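Local coordinates for protein putative NADPH-dependent oxidoreductase (Desulfitobacterium hafniense DCB-2, PDB 3DB2) that probably catalyses an NAD(P)H-dependent oxidation or reduction, as a two-domain dehydrogenase of the GFO/IDH/MocA family whose substrate is not established, at residues 310-313 / 314-318. Sequence-based numbering, arbitrary orientation.
Sequences VADV and IRNGG
Val-310 and Ile-314 sit one turn apart and meet on the side of helix 302-316 that faces the sheet. Their side chains cross at a slant, with CG1 of Val-310 4.1 Å from CD1 of Ile-314. The valine methyl is placed there by its first torsion, which sets CG1 opposite the backbone N (chi1 -176°). CG1 of Ile-314 also lies 3.5 Å from the carbonyl O of Val-310. Both side chains rest on Met-69 of strand 69-72, and Ile-314 also touches Val-6 of strand 6-11.

One residue on, Arg-315 lays its CB and CG against the carbonyl O of Ala-311, with CG 3.6 Å from that oxygen. Its chain then bends at chi2 (-92°) and carries the guanidinium group away from Ala-311. There NE hydrogen-bonds to Asn-4 O, and NH2 hydrogen-bonds to Pro-5 O and forms a salt bridge with Glu-68. Asp-312 OD1 is hydrogen-bonded to Tyr-3 OH and forms a salt bridge with Lys-29 NZ.

Asn-316 folds back alongside the carbonyl O of Asp-312. Its CB is 3.2 Å from Asp-312 O, the acceptor for Asn-316 N at 2.8 Å. Its ND2 approaches the same oxygen at a poor angle and makes no hydrogen bond with it.

Val-313 packs against the chain as it leaves the helix. Its CG1 is 3.8 Å from Gly-317 O, and its CA makes a CH...O contact with that oxygen at 3.5 Å. Its CB lies 3.7 Å from Gly-318 O, which accepts a hydrogen bond from Lys-119 NZ.

Gly-317 N gives Val-313 O a weak hydrogen bond. Gly-317 turns to positive phi (88°), and Gly-318 keeps phi positive; the backbone angles of both call for glycine. The pair closes the C-terminus of a helix packed against the parallel sheet of the Rossmann fold.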
ATOM      1  N   VAL C 310      26.682  15.677  13.493  1.00 17.71           N
ATOM      2  CA  VAL C 310      26.587  16.504  14.712  1.00 18.03           C
ATOM      3  C   VAL C 310      27.955  17.151  14.979  1.00 21.14           C
ATOM      4  O   VAL C 310      28.040  18.333  15.298  1.00 21.52           O
ATOM      5  CB  VAL C 310      26.093  15.728  15.930  1.00 21.90           C
ATOM      6  CG1 VAL C 310      25.915  16.655  17.137  1.00 24.61           C
ATOM      7  CG2 VAL C 310      24.764  15.044  15.636  1.00 21.46           C
ATOM      8  N   ALA C 311      29.009  16.360  14.843  1.00 16.94           N
ATOM      9  CA  ALA C 311      30.378  16.800  14.996  1.00 20.97           C
ATOM     10  C   ALA C 311      30.698  17.916  14.002  1.00 21.09           C
ATOM     11  O   ALA C 311      31.322  18.893  14.407  1.00 24.20           O
ATOM     12  CB  ALA C 311      31.386  15.688  14.762  1.00 19.05           C
ATOM     13  N   ASP C 312      30.244  17.734  12.762  1.00 23.52           N
ATOM     14  CA  ASP C 312      30.455  18.784  11.754  1.00 24.61           C
ATOM     15  C   ASP C 312      29.787  20.079  12.185  1.00 24.45           C
ATOM     16  O   ASP C 312      30.385  21.159  12.075  1.00 23.86           O
ATOM     17  CB  ASP C 312      29.926  18.350  10.394  1.00 27.48           C
ATOM     18  CG  ASP C 312      30.891  17.433   9.669  1.00 29.59           C
ATOM     19  OD1 ASP C 312      31.936  17.085  10.236  1.00 30.74           O
ATOM     20  OD2 ASP C 312      30.611  17.041   8.518  1.00 34.05           O
ATOM     21  N   VAL C 313      28.534  20.021  12.664  1.00 21.93           N
ATOM     22  CA  VAL C 313      27.914  21.256  13.129  1.00 17.05           C
ATOM     23  C   VAL C 313      28.457  21.777  14.453  1.00 21.41           C
ATOM     24  O   VAL C 313      28.364  22.973  14.751  1.00 25.06           O
ATOM     25  CB  VAL C 313      26.375  21.106  13.207  1.00 26.39           C
ATOM     26  CG1 VAL C 313      25.898  20.742  11.803  1.00 24.33           C
ATOM     27  CG2 VAL C 313      25.977  20.109  14.263  1.00 23.93           C
ATOM     28  N   ILE C 314      29.047  20.937  15.294  1.00 22.90           N
ATOM     29  CA  ILE C 314      29.685  21.503  16.498  1.00 24.96           C
ATOM     30  C   ILE C 314      30.943  22.260  16.094  1.00 25.32           C
ATOM     31  O   ILE C 314      31.171  23.354  16.603  1.00 27.89           O
ATOM     32  CB  ILE C 314      30.017  20.438  17.548  1.00 21.99           C
ATOM     33  CG1 ILE C 314      28.803  19.937  18.354  1.00 23.15           C
ATOM     34  CG2 ILE C 314      31.065  20.863  18.573  1.00 28.53           C
ATOM     35  CD1 ILE C 314      29.074  18.539  18.919  1.00 22.90           C
ATOM     36  N   ARG C 315      31.735  21.721  15.170  1.00 25.64           N
ATOM     37  CA  ARG C 315      33.003  22.337  14.811  1.00 24.85           C
ATOM     38  C   ARG C 315      32.822  23.503  13.842  1.00 31.80           C
ATOM     39  O   ARG C 315      33.568  24.487  13.930  1.00 35.25           O
ATOM     40  CB  ARG C 315      33.968  21.321  14.209  1.00 22.55           C
ATOM     41  CG  ARG C 315      34.531  20.308  15.199  1.00 27.51           C
ATOM     42  CD  ARG C 315      35.854  20.775  15.813  1.00 26.45           C
ATOM     43  NE  ARG C 315      36.381  19.874  16.824  1.00 24.13           N
ATOM     44  CZ  ARG C 315      36.035  19.821  18.095  1.00 25.33           C
ATOM     45  NH1 ARG C 315      35.121  20.653  18.560  1.00 22.94           N
ATOM     46  NH2 ARG C 315      36.538  18.976  18.990  1.00 28.35           N
ATOM     47  N   ASN C 316      31.867  23.408  12.927  1.00 27.07           N
ATOM     48  CA  ASN C 316      31.782  24.316  11.793  1.00 31.48           C
ATOM     49  C   ASN C 316      30.530  25.181  11.806  1.00 31.36           C
ATOM     50  O   ASN C 316      30.366  26.061  10.954  1.00 40.54           O
ATOM     51  CB  ASN C 316      31.797  23.547  10.471  1.00 33.47           C
ATOM     52  CG  ASN C 316      32.960  22.607  10.253  1.00 35.87           C
ATOM     53  OD1 ASN C 316      34.090  22.845  10.683  1.00 46.69           O
ATOM     54  ND2 ASN C 316      32.743  21.502   9.549  1.00 37.93           N
ATOM     55  N   GLY C 317      29.625  24.939  12.737  1.00 30.93           N
ATOM     56  CA  GLY C 317      28.393  25.694  12.846  1.00 32.12           C
ATOM     57  C   GLY C 317      27.264  25.113  12.003  1.00 33.99           C
ATOM     58  O   GLY C 317      27.421  24.190  11.201  1.00 34.86           O
ATOM     59  N   GLY C 318      26.056  25.658  12.162  1.00 35.62           N
ATOM     60  CA  GLY C 318      24.913  25.189  11.420  1.00 35.15           C
ATOM     61  C   GLY C 318      24.016  24.283  12.245  1.00 31.42           C
ATOM     62  O   GLY C 318      24.146  24.098  13.453  1.00 28.97           O
TER